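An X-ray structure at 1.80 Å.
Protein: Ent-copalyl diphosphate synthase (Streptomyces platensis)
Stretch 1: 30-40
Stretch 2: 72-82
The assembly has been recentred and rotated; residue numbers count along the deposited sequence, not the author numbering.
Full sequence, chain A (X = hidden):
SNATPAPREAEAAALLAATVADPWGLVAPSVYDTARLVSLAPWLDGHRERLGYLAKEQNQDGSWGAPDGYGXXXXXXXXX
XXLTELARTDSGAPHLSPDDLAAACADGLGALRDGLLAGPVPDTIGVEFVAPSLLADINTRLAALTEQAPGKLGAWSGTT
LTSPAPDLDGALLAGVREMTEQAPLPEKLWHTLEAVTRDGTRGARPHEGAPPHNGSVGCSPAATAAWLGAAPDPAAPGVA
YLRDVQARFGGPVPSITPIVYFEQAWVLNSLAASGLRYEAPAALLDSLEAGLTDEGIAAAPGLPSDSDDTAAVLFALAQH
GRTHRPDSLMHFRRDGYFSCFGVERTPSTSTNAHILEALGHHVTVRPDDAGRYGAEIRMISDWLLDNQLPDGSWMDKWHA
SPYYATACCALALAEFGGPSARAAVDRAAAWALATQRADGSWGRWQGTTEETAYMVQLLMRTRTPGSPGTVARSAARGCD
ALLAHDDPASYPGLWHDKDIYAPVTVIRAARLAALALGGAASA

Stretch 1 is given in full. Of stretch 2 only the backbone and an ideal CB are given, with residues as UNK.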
# COMPACT_ATOMS: atom_id res chain seq x y z
N SER A 30 10.30 -2.97 -1.63
CA SER A 30 10.17 -3.92 -0.56
C SER A 30 10.61 -5.29 -1.01
O SER A 30 10.97 -5.52 -2.17
CB SER A 30 8.74 -3.96 0.02
OG SER A 30 7.81 -4.40 -0.96
N VAL A 31 10.61 -6.22 -0.06
CA VAL A 31 11.14 -7.55 -0.31
C VAL A 31 10.29 -8.33 -1.31
O VAL A 31 10.83 -9.00 -2.19
CB VAL A 31 11.23 -8.32 1.03
CG1 VAL A 31 11.49 -9.80 0.81
CG2 VAL A 31 12.31 -7.69 1.91
N TYR A 32 8.97 -8.27 -1.20
CA TYR A 32 8.14 -9.21 -2.00
C TYR A 32 8.44 -9.19 -3.50
O TYR A 32 8.79 -10.23 -4.08
CB TYR A 32 6.62 -9.01 -1.77
CG TYR A 32 5.83 -9.93 -2.66
CD1 TYR A 32 5.57 -11.24 -2.27
CD2 TYR A 32 5.43 -9.55 -3.93
CE1 TYR A 32 4.91 -12.11 -3.10
CE2 TYR A 32 4.77 -10.43 -4.78
CZ TYR A 32 4.52 -11.72 -4.36
OH TYR A 32 3.85 -12.64 -5.17
N ASP A 33 8.34 -8.02 -4.15
CA ASP A 33 8.51 -7.99 -5.60
C ASP A 33 9.99 -8.10 -5.96
O ASP A 33 10.33 -8.58 -7.03
CB ASP A 33 7.94 -6.74 -6.29
CG ASP A 33 6.54 -6.96 -6.87
OD1 ASP A 33 5.66 -7.49 -6.17
OD2 ASP A 33 6.29 -6.54 -8.02
N THR A 34 10.87 -7.62 -5.11
CA THR A 34 12.29 -7.75 -5.39
C THR A 34 12.64 -9.24 -5.53
O THR A 34 13.36 -9.65 -6.49
CB THR A 34 13.12 -7.07 -4.27
OG1 THR A 34 12.82 -5.67 -4.23
CG2 THR A 34 14.57 -7.26 -4.51
N ALA A 35 12.13 -10.05 -4.60
CA ALA A 35 12.29 -11.49 -4.68
C ALA A 35 11.58 -12.10 -5.91
O ALA A 35 12.14 -12.98 -6.60
CB ALA A 35 11.81 -12.15 -3.40
N ARG A 36 10.36 -11.64 -6.20
CA ARG A 36 9.67 -12.12 -7.39
C ARG A 36 10.53 -11.89 -8.66
O ARG A 36 10.57 -12.78 -9.53
CB ARG A 36 8.28 -11.51 -7.57
CG ARG A 36 7.21 -11.97 -6.56
CD ARG A 36 6.95 -13.49 -6.54
NE ARG A 36 7.98 -14.15 -5.76
CZ ARG A 36 8.58 -15.29 -6.07
NH1 ARG A 36 9.59 -15.72 -5.31
NH2 ARG A 36 8.17 -16.02 -7.11
N LEU A 37 11.19 -10.73 -8.78
CA LEU A 37 12.02 -10.49 -9.95
C LEU A 37 13.23 -11.38 -10.01
O LEU A 37 13.65 -11.80 -11.12
CB LEU A 37 12.39 -9.01 -10.09
CG LEU A 37 11.23 -8.05 -10.37
CD1 LEU A 37 11.76 -6.66 -10.68
CD2 LEU A 37 10.33 -8.55 -11.48
N VAL A 38 13.83 -11.67 -8.85
CA VAL A 38 14.93 -12.62 -8.78
C VAL A 38 14.47 -13.98 -9.30
O VAL A 38 15.18 -14.66 -10.07
CB VAL A 38 15.47 -12.77 -7.34
CG1 VAL A 38 16.39 -13.96 -7.22
CG2 VAL A 38 16.21 -11.51 -6.92
N SER A 39 13.28 -14.39 -8.89
CA SER A 39 12.78 -15.71 -9.29
C SER A 39 12.35 -15.76 -10.76
O SER A 39 12.66 -16.72 -11.49
CB SER A 39 11.61 -16.10 -8.40
OG SER A 39 11.29 -17.46 -8.59
N LEU A 40 11.63 -14.73 -11.19
CA LEU A 40 10.96 -14.74 -12.51
C LEU A 40 11.71 -14.04 -13.63
O LEU A 40 11.43 -14.34 -14.79
CB LEU A 40 9.58 -14.09 -12.41
CG LEU A 40 8.63 -14.75 -11.41
CD1 LEU A 40 7.35 -13.95 -11.29
CD2 LEU A 40 8.33 -16.22 -11.74
N UNK A 72 5.16 -13.44 6.77
CA UNK A 72 4.88 -14.71 6.06
C UNK A 72 5.02 -14.54 4.54
O UNK A 72 5.82 -15.25 3.89
CB UNK A 72 3.47 -15.21 6.40
N UNK A 73 4.28 -13.59 3.97
CA UNK A 73 4.37 -13.42 2.51
C UNK A 73 5.78 -13.05 1.99
O UNK A 73 6.31 -13.70 1.07
CB UNK A 73 3.38 -12.34 2.08
N UNK A 74 6.43 -12.03 2.59
CA UNK A 74 7.75 -11.75 2.04
C UNK A 74 8.81 -12.85 2.28
O UNK A 74 9.71 -13.02 1.43
CB UNK A 74 8.25 -10.43 2.63
N UNK A 75 8.69 -13.60 3.37
CA UNK A 75 9.62 -14.72 3.63
C UNK A 75 9.39 -15.81 2.60
O UNK A 75 10.36 -16.36 1.99
CB UNK A 75 9.44 -15.28 5.04
N UNK A 76 8.13 -16.12 2.35
CA UNK A 76 7.80 -17.05 1.26
C UNK A 76 8.42 -16.61 -0.08
O UNK A 76 9.04 -17.43 -0.77
CB UNK A 76 6.28 -17.16 1.11
N UNK A 77 8.26 -15.32 -0.42
CA UNK A 77 8.79 -14.83 -1.68
C UNK A 77 10.32 -14.93 -1.75
O UNK A 77 10.87 -15.37 -2.74
CB UNK A 77 8.35 -13.38 -1.89
N UNK A 78 10.98 -14.51 -0.67
CA UNK A 78 12.45 -14.55 -0.61
C UNK A 78 13.00 -15.97 -0.66
O UNK A 78 13.95 -16.27 -1.45
CB UNK A 78 12.94 -13.86 0.67
N UNK A 79 12.42 -16.86 0.14
CA UNK A 79 12.86 -18.24 0.15
C UNK A 79 12.68 -18.91 -1.22
O UNK A 79 13.62 -19.58 -1.75
CB UNK A 79 12.10 -19.02 1.22
N UNK A 80 11.51 -18.71 -1.82
CA UNK A 80 11.27 -19.28 -3.14
C UNK A 80 12.30 -18.75 -4.15
O UNK A 80 12.86 -19.54 -4.96
CB UNK A 80 9.85 -18.96 -3.61
N UNK A 81 12.57 -17.44 -4.11
CA UNK A 81 13.52 -16.82 -5.04
C UNK A 81 14.91 -17.38 -4.83
O UNK A 81 15.63 -17.69 -5.82
CB UNK A 81 13.54 -15.30 -4.87
N UNK A 82 15.32 -17.54 -3.58
CA UNK A 82 16.65 -18.08 -3.30
C UNK A 82 16.80 -19.52 -3.76
O UNK A 82 17.84 -19.89 -4.34
CB UNK A 82 16.95 -17.99 -1.80

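The two helices run nearly parallel, their axes 21° apart and 8.1 Å distant at closest approach, so small residues are favoured where the backbones come nearest. At position 72 nothing of stretch 1 lies within reach of CB, and the contact sets no preference; the residue is Leu72. Position 73 points sideways, its CB 5.0 Å from Tyr32 CD1, leaving room for a modest apolar branch beside the ring. Val73 supplies it, with CG1 3.5 Å from Tyr32 CD1.

At position 74 the ideal CB lies 3.8 Å from Val31 CG1, and the backbone approaches Tyr32 closely, 4.8 Å between CA atoms. A compact apolar residue would suit, and the phi of -67° also admits proline. Pro74 is found, its CB 3.9 Å from Val31 CG1. Positions 75 and 76 point away and sideways, with no stretch 1 atom near CB; many residues would serve, and Thr75 and Leu76 occupy them.

Position 77 points toward stretch 1. Its CB is 3.5 Å from Tyr32 CD1, 4.0 Å from Ala35 CB and 4.0 Å from Arg36 NE, so the space is tight yet polar, with a donor at Arg36 NE and an acceptor at Tyr32 O. Alanine or glycine would fit, but a small hydroxyl residue could use both groups. Ser77 does: in the t rotamer, OG donates to Tyr32 O (2.9 Å) and accepts from Arg36 NE (2.9 Å), while lying over one face of the Tyr32 ring. The backbone O of Ser77 also accepts from Arg36 NH1 at 2.9 Å.

Position 78 points sideways, CB 4.3 Å from Val31 CG1 and 4.6 Å from Ala35 CB. A small apolar group suits it, and Ala78 makes a light contact with Val31. Position 79 points away and is unconstrained here; it is Val79.

At position 80 CB lies 3.7 Å from Arg36 NH1 and 5.4 Å from Ser39 OG. An acidic side chain is the natural choice, though glutamine could also accept. Glu80 forms a salt bridge, OE1 2.8 Å from Arg36 NH1, and the same oxygen accepts from Arg36 NH2 (3.1 Å) and Ser39 OG (2.6 Å).

Position 81 is the tightest: its CB is 3.2 Å from Ala35 O, and its CA is 4.5 Å from Ser39 CA. Alanine or glycine is indicated. Ala81 is a knob among Ala35, Arg36, Val38 and Ser39, its CB 3.9 Å from Val38 CG1. Position 82 points away, leaving the choice open, and is Leu82.

Stretch 2 72-82: LVPTLSAVEAL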
# COMPACT_ATOMS: atom_id res chain seq x y z
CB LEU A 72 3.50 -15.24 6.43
CG LEU A 72 3.03 -16.50 5.66
CD1 LEU A 72 4.03 -17.63 5.81
CD2 LEU A 72 1.65 -16.91 6.12
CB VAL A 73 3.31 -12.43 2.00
CG1 VAL A 73 3.62 -11.99 0.59
CG2 VAL A 73 1.92 -13.07 2.13
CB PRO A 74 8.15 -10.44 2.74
CG PRO A 74 7.31 -10.38 3.95
CD PRO A 74 6.03 -11.05 3.58
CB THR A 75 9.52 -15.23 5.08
OG1 THR A 75 9.78 -14.17 5.99
CG2 THR A 75 10.54 -16.36 5.31
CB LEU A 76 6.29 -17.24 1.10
CG LEU A 76 5.60 -18.08 2.20
CD1 LEU A 76 4.10 -17.89 2.02
CD2 LEU A 76 6.03 -19.54 2.14
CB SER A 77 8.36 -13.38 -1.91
OG SER A 77 8.65 -12.98 -3.24
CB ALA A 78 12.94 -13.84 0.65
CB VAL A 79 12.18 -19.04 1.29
CG1 VAL A 79 12.39 -20.54 1.14
CG2 VAL A 79 12.65 -18.53 2.64
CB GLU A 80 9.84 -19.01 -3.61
CG GLU A 80 9.42 -19.90 -4.79
CD GLU A 80 9.94 -19.44 -6.13
OE1 GLU A 80 10.19 -18.21 -6.33
OE2 GLU A 80 10.12 -20.32 -7.02
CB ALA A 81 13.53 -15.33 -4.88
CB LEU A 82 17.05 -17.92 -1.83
CG LEU A 82 17.25 -16.46 -1.37
CD1 LEU A 82 17.28 -16.36 0.15
CD2 LEU A 82 18.51 -15.84 -1.98
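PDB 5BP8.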